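Long-range contacts in DNA helicase RecQ (Deinococcus radiodurans, PDB 4Q48), which probably couples ATP hydrolysis to 3'-5' translocation and unwinding of duplex DNA, here represented by its catalytic core of helicase, zinc-binding and RQC domains: residues A[41-47]-A[201-207]; A[438-444]-A[458-463]; A[229-234]-A[305-309]. One frame throughout, in Å; residues are numbered along the deposited sequence.

Contact 1 (A[41-47]-A[201-207])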
loop_
_atom_site.group_PDB
_atom_site.type_symbol
_atom_site.label_atom_id
_atom_site.label_comp_id
_atom_site.label_asym_id
_atom_site.label_seq_id
_atom_site.Cartn_x
_atom_site.Cartn_y
_atom_site.Cartn_z
ATOM N N ASN A 41 3.603 -22.236 -1.350
ATOM C CA ASN A 41 3.674 -20.998 -0.580
ATOM C C ASN A 41 3.288 -19.862 -1.496
ATOM O O ASN A 41 3.296 -20.026 -2.715
ATOM C CB ASN A 41 5.072 -20.751 -0.018
ATOM C CG ASN A 41 5.451 -21.734 1.069
ATOM O OD1 ASN A 41 4.600 -22.464 1.592
ATOM N ND2 ASN A 41 6.734 -21.744 1.432
ATOM N N ALA A 42 2.954 -18.713 -0.923
ATOM C CA ALA A 42 2.481 -17.598 -1.741
ATOM C C ALA A 42 2.633 -16.246 -1.050
ATOM O O ALA A 42 2.587 -16.141 0.178
ATOM C CB ALA A 42 1.041 -17.822 -2.141
ATOM N N LEU A 43 2.850 -15.219 -1.864
ATOM C CA LEU A 43 2.803 -13.835 -1.422
ATOM C C LEU A 43 1.682 -13.150 -2.166
ATOM O O LEU A 43 1.711 -13.055 -3.392
ATOM C CB LEU A 43 4.113 -13.118 -1.670
ATOM C CG LEU A 43 4.099 -11.673 -1.192
ATOM C CD1 LEU A 43 3.581 -11.606 0.230
ATOM C CD2 LEU A 43 5.481 -11.051 -1.277
ATOM N N VAL A 44 0.671 -12.725 -1.421
ATOM C CA VAL A 44 -0.527 -12.152 -2.015
ATOM C C VAL A 44 -0.717 -10.682 -1.618
ATOM O O VAL A 44 -0.749 -10.335 -0.435
ATOM C CB VAL A 44 -1.774 -12.977 -1.642
ATOM C CG1 VAL A 44 -3.040 -12.293 -2.132
ATOM C CG2 VAL A 44 -1.667 -14.371 -2.233
ATOM N N LEU A 45 -0.805 -9.812 -2.619
ATOM C CA LEU A 45 -0.940 -8.388 -2.371
ATOM C C LEU A 45 -2.238 -7.939 -3.021
ATOM O O LEU A 45 -2.420 -8.052 -4.241
ATOM C CB LEU A 45 0.278 -7.645 -2.913
ATOM C CG LEU A 45 1.593 -8.337 -2.492
ATOM C CD1 LEU A 45 2.247 -8.983 -3.699
ATOM C CD2 LEU A 45 2.586 -7.436 -1.788
ATOM N N MET A 46 -3.197 -7.564 -2.177
ATOM C CA MET A 46 -4.522 -7.179 -2.661
ATOM C C MET A 46 -5.114 -6.017 -1.889
ATOM O O MET A 46 -4.799 -5.814 -0.723
ATOM C CB MET A 46 -5.478 -8.372 -2.583
ATOM C CG MET A 46 -5.259 -9.396 -3.677
ATOM S SD MET A 46 -6.658 -10.503 -3.968
ATOM C CE MET A 46 -8.039 -9.480 -3.489
ATOM N N PRO A 47 -6.000 -5.254 -2.529
ATOM C CA PRO A 47 -6.807 -4.328 -1.728
ATOM C C PRO A 47 -7.613 -5.123 -0.675
ATOM O O PRO A 47 -7.880 -6.331 -0.864
ATOM C CB PRO A 47 -7.727 -3.656 -2.752
ATOM C CG PRO A 47 -7.589 -4.430 -4.035
ATOM C CD PRO A 47 -6.350 -5.268 -3.960
ATOM N N PRO A 201 5.965 -17.803 -5.213
ATOM C CA PRO A 201 5.350 -16.879 -6.173
ATOM C C PRO A 201 4.756 -15.672 -5.438
ATOM O O PRO A 201 4.335 -15.798 -4.279
ATOM C CB PRO A 201 4.229 -17.713 -6.827
ATOM C CG PRO A 201 4.455 -19.100 -6.400
ATOM C CD PRO A 201 5.269 -19.092 -5.138
ATOM N N GLN A 202 4.787 -14.506 -6.074
ATOM C CA GLN A 202 4.204 -13.306 -5.484
ATOM C C GLN A 202 3.098 -12.886 -6.425
ATOM O O GLN A 202 3.299 -12.798 -7.641
ATOM C CB GLN A 202 5.231 -12.196 -5.258
ATOM C CG GLN A 202 5.321 -11.145 -6.351
ATOM C CD GLN A 202 5.642 -9.766 -5.790
ATOM O OE1 GLN A 202 6.136 -9.630 -4.658
ATOM N NE2 GLN A 202 5.352 -8.734 -6.573
ATOM N N PHE A 203 1.908 -12.712 -5.856
ATOM C CA PHE A 203 0.698 -12.402 -6.618
ATOM C C PHE A 203 0.167 -10.994 -6.376
ATOM O O PHE A 203 -0.029 -10.566 -5.229
ATOM C CB PHE A 203 -0.397 -13.415 -6.305
ATOM C CG PHE A 203 -0.030 -14.828 -6.643
ATOM C CD1 PHE A 203 0.661 -15.613 -5.730
ATOM C CD2 PHE A 203 -0.380 -15.378 -7.865
ATOM C CE1 PHE A 203 0.989 -16.915 -6.026
ATOM C CE2 PHE A 203 -0.059 -16.686 -8.167
ATOM C CZ PHE A 203 0.623 -17.452 -7.244
ATOM N N VAL A 204 -0.048 -10.258 -7.456
ATOM C CA VAL A 204 -0.541 -8.904 -7.312
ATOM C C VAL A 204 -1.884 -8.815 -8.018
ATOM O O VAL A 204 -1.948 -8.859 -9.247
ATOM C CB VAL A 204 0.466 -7.883 -7.897
ATOM C CG1 VAL A 204 -0.055 -6.481 -7.745
ATOM C CG2 VAL A 204 1.826 -7.995 -7.194
ATOM N N SER A 205 -2.966 -8.724 -7.251
ATOM C CA SER A 205 -4.272 -8.512 -7.865
ATOM C C SER A 205 -4.407 -7.011 -8.071
ATOM O O SER A 205 -3.767 -6.231 -7.356
ATOM C CB SER A 205 -5.402 -9.075 -7.003
ATOM O OG SER A 205 -6.646 -8.430 -7.262
ATOM N N SER A 206 -5.269 -6.581 -8.988
ATOM C CA SER A 206 -5.272 -5.164 -9.297
ATOM C C SER A 206 -5.781 -4.296 -8.153
ATOM O O SER A 206 -6.766 -4.620 -7.487
ATOM C CB SER A 206 -6.101 -4.900 -10.535
ATOM O OG SER A 206 -5.928 -3.571 -10.943
ATOM N N PHE A 207 -5.058 -3.200 -7.933
ATOM C CA PHE A 207 -5.440 -2.136 -7.007
ATOM C C PHE A 207 -6.241 -1.057 -7.747
ATOM O O PHE A 207 -6.842 -0.167 -7.146
ATOM C CB PHE A 207 -4.206 -1.530 -6.367
ATOM C CG PHE A 207 -3.573 -2.409 -5.340
ATOM C CD1 PHE A 207 -2.757 -3.478 -5.728
ATOM C CD2 PHE A 207 -3.780 -2.178 -3.976
ATOM C CE1 PHE A 207 -2.156 -4.299 -4.776
ATOM C CE2 PHE A 207 -3.178 -3.008 -3.019
ATOM C CZ PHE A 207 -2.364 -4.064 -3.425
#

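Contact 2 (A[438-444]-A[458-463])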
loop_
_atom_site.group_PDB
_atom_site.type_symbol
_atom_site.label_atom_id
_atom_site.label_comp_id
_atom_site.label_asym_id
_atom_site.label_seq_id
_atom_site.Cartn_x
_atom_site.Cartn_y
_atom_site.Cartn_z
ATOM N N ASP A 438 30.664 12.743 -10.252
ATOM C CA ASP A 438 32.075 13.027 -10.560
ATOM C C ASP A 438 32.477 12.322 -11.835
ATOM O O ASP A 438 33.097 12.918 -12.727
ATOM C CB ASP A 438 33.008 12.569 -9.432
ATOM C CG ASP A 438 33.158 13.599 -8.324
ATOM O OD1 ASP A 438 32.954 14.811 -8.595
ATOM O OD2 ASP A 438 33.463 13.182 -7.177
ATOM N N VAL A 439 32.120 11.042 -11.907
ATOM C CA VAL A 439 32.420 10.244 -13.070
ATOM C C VAL A 439 31.743 10.870 -14.275
ATOM O O VAL A 439 32.374 11.123 -15.310
ATOM C CB VAL A 439 31.966 8.779 -12.892
ATOM C CG1 VAL A 439 32.204 7.995 -14.161
ATOM C CG2 VAL A 439 32.681 8.124 -11.706
ATOM N N LEU A 440 30.454 11.147 -14.129
ATOM C CA LEU A 440 29.696 11.765 -15.207
ATOM C C LEU A 440 30.334 13.066 -15.703
ATOM O O LEU A 440 30.308 13.352 -16.895
ATOM C CB LEU A 440 28.266 12.021 -14.753
ATOM C CG LEU A 440 27.377 10.779 -14.709
ATOM C CD1 LEU A 440 26.064 11.063 -13.954
ATOM C CD2 LEU A 440 27.086 10.300 -16.125
ATOM N N LEU A 441 30.916 13.840 -14.791
ATOM C CA LEU A 441 31.427 15.168 -15.122
ATOM C C LEU A 441 32.859 15.123 -15.616
ATOM O O LEU A 441 33.358 16.072 -16.224
ATOM C CB LEU A 441 31.342 16.083 -13.896
ATOM C CG LEU A 441 29.959 16.603 -13.526
ATOM C CD1 LEU A 441 30.043 17.384 -12.254
ATOM C CD2 LEU A 441 29.401 17.459 -14.653
ATOM N N GLY A 442 33.517 14.005 -15.370
ATOM C CA GLY A 442 34.894 13.871 -15.789
ATOM C C GLY A 442 35.798 14.613 -14.836
ATOM O O GLY A 442 36.769 15.233 -15.274
ATOM N N ARG A 443 35.454 14.587 -13.547
ATOM C CA ARG A 443 36.300 15.186 -12.517
ATOM C C ARG A 443 37.221 14.142 -11.902
ATOM O O ARG A 443 36.753 13.105 -11.416
ATOM C CB ARG A 443 35.476 15.816 -11.402
ATOM C CG ARG A 443 34.608 16.992 -11.785
ATOM C CD ARG A 443 33.675 17.243 -10.604
ATOM N NE ARG A 443 32.959 18.510 -10.655
ATOM C CZ ARG A 443 31.965 18.806 -9.825
ATOM N NH1 ARG A 443 31.614 17.919 -8.891
ATOM N NH2 ARG A 443 31.326 19.974 -9.921
ATOM N N GLU A 444 38.524 14.425 -11.897
ATOM C CA GLU A 444 39.485 13.486 -11.335
ATOM C C GLU A 444 39.651 13.698 -9.837
ATOM O O GLU A 444 40.726 14.072 -9.367
ATOM C CB GLU A 444 40.837 13.577 -12.050
ATOM C CG GLU A 444 40.725 13.653 -13.582
ATOM C CD GLU A 444 41.869 12.933 -14.297
ATOM O OE1 GLU A 444 42.531 12.087 -13.658
ATOM O OE2 GLU A 444 42.088 13.191 -15.499
ATOM N N THR A 458 33.226 5.720 -20.037
ATOM C CA THR A 458 32.086 6.560 -19.629
ATOM C C THR A 458 32.482 7.866 -18.919
ATOM O O THR A 458 31.626 8.677 -18.553
ATOM C CB THR A 458 31.134 5.781 -18.682
ATOM O OG1 THR A 458 29.862 6.431 -18.618
ATOM C CG2 THR A 458 31.702 5.729 -17.284
ATOM N N PHE A 459 33.778 8.046 -18.697
ATOM C CA PHE A 459 34.273 9.139 -17.861
ATOM C C PHE A 459 34.068 10.475 -18.553
ATOM O O PHE A 459 34.487 10.653 -19.696
ATOM C CB PHE A 459 35.761 8.946 -17.534
ATOM C CG PHE A 459 36.282 9.867 -16.461
ATOM C CD1 PHE A 459 35.818 9.770 -15.153
ATOM C CD2 PHE A 459 37.217 10.853 -16.766
ATOM C CE1 PHE A 459 36.299 10.626 -14.153
ATOM C CE2 PHE A 459 37.703 11.711 -15.770
ATOM C CZ PHE A 459 37.240 11.598 -14.465
ATOM N N GLY A 460 33.332 11.375 -17.905
ATOM C CA GLY A 460 33.141 12.699 -18.450
ATOM C C GLY A 460 32.175 12.770 -19.605
ATOM O O GLY A 460 32.068 13.806 -20.262
ATOM N N VAL A 461 31.444 11.691 -19.843
ATOM C CA VAL A 461 30.485 11.665 -20.939
ATOM C C VAL A 461 29.356 12.673 -20.668
ATOM O O VAL A 461 28.588 13.022 -21.573
ATOM C CB VAL A 461 29.901 10.237 -21.147
ATOM C CG1 VAL A 461 29.027 9.812 -19.933
ATOM C CG2 VAL A 461 29.125 10.145 -22.484
ATOM N N GLY A 462 29.251 13.121 -19.417
ATOM C CA GLY A 462 28.218 14.059 -19.007
ATOM C C GLY A 462 28.742 15.467 -18.713
ATOM O O GLY A 462 28.135 16.196 -17.931
ATOM N N LYS A 463 29.882 15.839 -19.296
ATOM C CA LYS A 463 30.538 17.113 -18.966
ATOM C C LYS A 463 29.679 18.298 -19.416
ATOM O O LYS A 463 29.840 19.421 -18.945
ATOM C CB LYS A 463 31.936 17.190 -19.611
ATOM C CG LYS A 463 31.903 17.103 -21.132
ATOM C CD LYS A 463 33.270 17.313 -21.769
ATOM C CE LYS A 463 33.123 17.654 -23.260
ATOM N NZ LYS A 463 34.404 18.121 -23.890
#

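Contact 3 (A[229-234]-A[305-309])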
loop_
_atom_site.group_PDB
_atom_site.type_symbol
_atom_site.label_atom_id
_atom_site.label_comp_id
_atom_site.label_asym_id
_atom_site.label_seq_id
_atom_site.Cartn_x
_atom_site.Cartn_y
_atom_site.Cartn_z
ATOM N N PHE A 229 -15.388 23.308 -7.338
ATOM C CA PHE A 229 -15.375 21.910 -7.746
ATOM C C PHE A 229 -16.718 21.251 -7.457
ATOM O O PHE A 229 -17.334 20.648 -8.332
ATOM C CB PHE A 229 -14.226 21.162 -7.024
ATOM C CG PHE A 229 -14.252 19.655 -7.186
ATOM C CD1 PHE A 229 -14.130 19.074 -8.432
ATOM C CD2 PHE A 229 -14.378 18.830 -6.071
ATOM C CE1 PHE A 229 -14.149 17.704 -8.579
ATOM C CE2 PHE A 229 -14.399 17.439 -6.207
ATOM C CZ PHE A 229 -14.273 16.872 -7.454
ATOM N N ILE A 230 -17.190 21.408 -6.231
ATOM C CA ILE A 230 -18.417 20.765 -5.828
ATOM C C ILE A 230 -19.629 21.241 -6.619
ATOM O O ILE A 230 -20.475 20.445 -6.978
ATOM C CB ILE A 230 -18.651 20.965 -4.340
ATOM C CG1 ILE A 230 -17.537 20.248 -3.569
ATOM C CG2 ILE A 230 -20.036 20.454 -3.944
ATOM C CD1 ILE A 230 -17.679 20.324 -2.095
ATOM N N ARG A 231 -19.712 22.528 -6.917
ATOM C CA ARG A 231 -20.878 23.036 -7.639
ATOM C C ARG A 231 -20.776 22.756 -9.123
ATOM O O ARG A 231 -21.757 22.412 -9.775
ATOM C CB ARG A 231 -21.057 24.532 -7.415
ATOM C CG ARG A 231 -21.821 24.844 -6.136
ATOM C CD ARG A 231 -21.877 26.334 -5.845
ATOM N NE ARG A 231 -22.505 26.583 -4.554
ATOM C CZ ARG A 231 -22.464 27.751 -3.924
ATOM N NH1 ARG A 231 -21.810 28.782 -4.467
ATOM N NH2 ARG A 231 -23.059 27.880 -2.739
ATOM N N GLU A 232 -19.581 22.917 -9.668
ATOM C CA GLU A 232 -19.419 22.728 -11.093
ATOM C C GLU A 232 -19.560 21.240 -11.442
ATOM O O GLU A 232 -20.231 20.906 -12.416
ATOM C CB GLU A 232 -18.075 23.322 -11.559
ATOM C CG GLU A 232 -17.655 22.976 -12.994
ATOM C CD GLU A 232 -18.614 23.510 -14.036
ATOM O OE1 GLU A 232 -18.945 24.724 -13.996
ATOM O OE2 GLU A 232 -19.042 22.701 -14.894
ATOM N N GLU A 233 -18.993 20.343 -10.633
ATOM C CA GLU A 233 -18.912 18.935 -11.045
ATOM C C GLU A 233 -19.725 17.932 -10.200
ATOM O O GLU A 233 -20.091 16.864 -10.709
ATOM C CB GLU A 233 -17.449 18.463 -11.077
ATOM C CG GLU A 233 -16.730 18.776 -12.378
ATOM C CD GLU A 233 -15.336 18.135 -12.477
ATOM O OE1 GLU A 233 -15.306 16.984 -12.992
ATOM O OE2 GLU A 233 -14.304 18.755 -12.062
ATOM N N HIS A 234 -20.018 18.253 -8.934
ATOM C CA HIS A 234 -20.762 17.312 -8.091
ATOM C C HIS A 234 -21.859 17.945 -7.222
ATOM O O HIS A 234 -22.003 17.598 -6.051
ATOM C CB HIS A 234 -19.786 16.525 -7.226
ATOM C CG HIS A 234 -18.933 15.587 -8.020
ATOM N ND1 HIS A 234 -19.400 14.378 -8.490
ATOM C CD2 HIS A 234 -17.663 15.699 -8.466
ATOM C CE1 HIS A 234 -18.447 13.782 -9.183
ATOM N NE2 HIS A 234 -17.381 14.561 -9.181
ATOM N N VAL A 305 -20.763 7.214 -3.203
ATOM C CA VAL A 305 -19.870 8.362 -2.986
ATOM C C VAL A 305 -19.204 8.904 -4.261
ATOM O O VAL A 305 -18.371 8.250 -4.893
ATOM C CB VAL A 305 -18.747 8.016 -1.964
ATOM C CG1 VAL A 305 -17.729 9.119 -1.898
ATOM C CG2 VAL A 305 -19.326 7.746 -0.580
ATOM N N ARG A 306 -19.524 10.151 -4.579
ATOM C CA ARG A 306 -19.197 10.725 -5.872
ATOM C C ARG A 306 -17.847 11.442 -5.930
ATOM O O ARG A 306 -17.284 11.597 -7.009
ATOM C CB ARG A 306 -20.312 11.690 -6.278
ATOM C CG ARG A 306 -21.373 11.011 -7.072
ATOM C CD ARG A 306 -20.740 10.179 -8.148
ATOM N NE ARG A 306 -21.540 9.007 -8.410
ATOM C CZ ARG A 306 -21.233 7.786 -8.001
ATOM N NH1 ARG A 306 -20.095 7.546 -7.403
ATOM N NH2 ARG A 306 -22.042 6.783 -8.267
ATOM N N PHE A 307 -17.335 11.898 -4.790
ATOM C CA PHE A 307 -15.991 12.452 -4.766
ATOM C C PHE A 307 -15.283 12.321 -3.416
ATOM O O PHE A 307 -15.925 12.216 -2.351
ATOM C CB PHE A 307 -16.013 13.921 -5.185
ATOM C CG PHE A 307 -16.644 14.867 -4.175
ATOM C CD1 PHE A 307 -17.992 15.194 -4.249
ATOM C CD2 PHE A 307 -15.870 15.498 -3.215
ATOM C CE1 PHE A 307 -18.552 16.088 -3.369
ATOM C CE2 PHE A 307 -16.437 16.404 -2.323
ATOM C CZ PHE A 307 -17.780 16.694 -2.406
ATOM N N VAL A 308 -13.953 12.297 -3.479
ATOM C CA VAL A 308 -13.141 12.481 -2.294
ATOM C C VAL A 308 -12.177 13.627 -2.519
ATOM O O VAL A 308 -11.345 13.595 -3.434
ATOM C CB VAL A 308 -12.380 11.224 -1.903
ATOM C CG1 VAL A 308 -11.300 11.577 -0.922
ATOM C CG2 VAL A 308 -13.330 10.253 -1.250
ATOM N N ALA A 309 -12.286 14.627 -1.649
ATOM C CA ALA A 309 -11.467 15.820 -1.704
ATOM C C ALA A 309 -10.396 15.817 -0.631
ATOM O O ALA A 309 -10.690 15.608 0.545
ATOM C CB ALA A 309 -12.340 17.058 -1.558
#

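Contact 1 (A[41-47]-A[201-207])
Strands 42-45 and 202-204 pair in parallel at one border of the seven-stranded sheet of the first RecA-like helicase domain, with 202-204 as the outermost strand. Their axes approach to 4.5 Å at 18°. Four main-chain hydrogen bonds form the parallel ladder: Leu43 N to Pro201 O (2.9 Å), Phe203 N to Leu43 O (a very short 2.5 Å), Leu45 N to Phe203 O (2.8 Å) and Ser205 N to Leu45 O (3.1 Å). Leu43 and Leu45 of the inner strand thus use both their amide and carbonyl groups on the edge strand. On the face carrying these leucines, Leu45 CD1 lies 3.7 Å from Val204 CG2, and Leu43 CD2 3.7 Å from Gln202 OE1. On the Val44 face, the Phe203 ring reaches Ala42, with CE1 4.0 Å from Ala42 CB. Beyond the strands the segments stay together: Met46 CG touches Ser205 CB at 3.3 Å, and Pro47 CD sits over the face of the Phe207 ring, 4.0 Å from its centroid, in a CH-pi contact. Strand 42-45 leads directly into the P-loop, whose Gly49, Gly51, Lys52 and Ser53 bind ADP, although no nucleotide is bound in this model, and the Met46 side chain comes within about 4 Å of those of Gln29 and Lys52. Phe207 also meets the ring of Phe390. Strand 176-180 pairs with the far side of 42-45; helix 29-37 packs on the Val44-Phe203 face through Ile32, and helix 185-194 on the Leu43-Leu45 face through Ile191 and Arg188.

Contact 2 (A[438-444]-A[458-463])
Phe459, Val439 and Leu440 bury the most surface where the loop 458-463 folds against the C-terminal end of helix 433-441 in the RQC domain. The Phe459 ring lies across the helix end: Gly442 CA sits over its face, 3.7 Å from the centroid, as a CH-pi contact, while Arg443 O approaches the ring edge, 3.4 Å from CZ. Val439 gives its side chain to Phe459 (CG1 to CD1, 4.1 Å) and to Thr458 (CG1 to CG2, 3.9 Å), and its carbonyl O accepts Gly460 N at 2.8 Å. Leu440 O accepts Gly462 N at 2.7 Å, and Leu440 CD2 is 4.3 Å from Val461 CG1; its side chain also touches Trp470 of helix 467-479. Two successive turns, type II over 458-461 and type I over 460-463, bring these amides to the helix. Glycines permit the fit: Gly442, with positive phi, closes the helix in a Schellman motif, and its CA lies 3.4 Å from Gly460 CA, while a CB on Gly462 would clash with Leu440 O. The loop amides therefore supply donors to last-turn carbonyls, so two main-chain hydrogen bonds fix the loop to the helix end, and Phe459, Val439 and Leu440 contribute about half of the buried surface.

Contact 3 (A[229-234]-A[305-309])
Two consecutive strand-segment residues, Arg306 and Phe307, both direct their CA-to-CB bonds toward helix 222-233, a break from the usual beta pattern that follows from the psi of -24° at Arg306. The helix end answers with aromatic rings, and the contact contains no hydrogen bond between the segments. Phe307 is the central member of an aromatic cluster with Phe229 and His234. The edge of Phe229 points at the face of Phe307 in a T-shaped pair, centroids 5.6 Å apart and planes at 83°, with Phe229 CE2 3.9 Å from Phe307 CD2. Ile230 adds a methyl, CD1, at 3.6 Å from Phe307 CZ. His234, the first residue to leave helical geometry, points its CA-to-CB bond toward the strand: Phe307 CB lies over the imidazole face, 4.3 Å from its centroid, as a CH-pi contact, and His234 CE1 is 3.3 Å from Arg306 O. The polar ends turn to other partners, His234 NE2 hydrogen-bonding with Thr335 OG1 and Arg306 forming a salt bridge with Asp330. The result is a helix-on-sheet contact in the hydrophobic core of the second RecA-like domain, away from the known ADP and zinc sites. Strand 305-310 is interior to its parallel sheet, flanked by 238-242 and 334-340. Helix 222-233 lies against the face bearing Phe307, where Phe229 stacks on Trp337 of strand 334-340, Ile230 and Phe307 both touch Ile289 of strand 289-292, and Phe307 also meets Val241 of strand 238-242.

The three contacts share no helix or strand and stand apart in three regions of the chain: contact 1 in the first RecA-like domain, contact 3 in the second and contact 2 in the RQC domain, with centres 32 to 51 Å apart. Contact 3 is buried and relies on apolar and aromatic packing of helix on sheet. Contacts 1 and 2 are partly buried and use main-chain hydrogen bonds, a regular strand ladder in contact 1 and isolated loop-to-helix bonds in contact 2. Each includes a CH-pi contact with an aromatic ring. Contact 1 alone leads directly into the ADP site; contacts 2 and 3 lie away from the ADP and zinc sites.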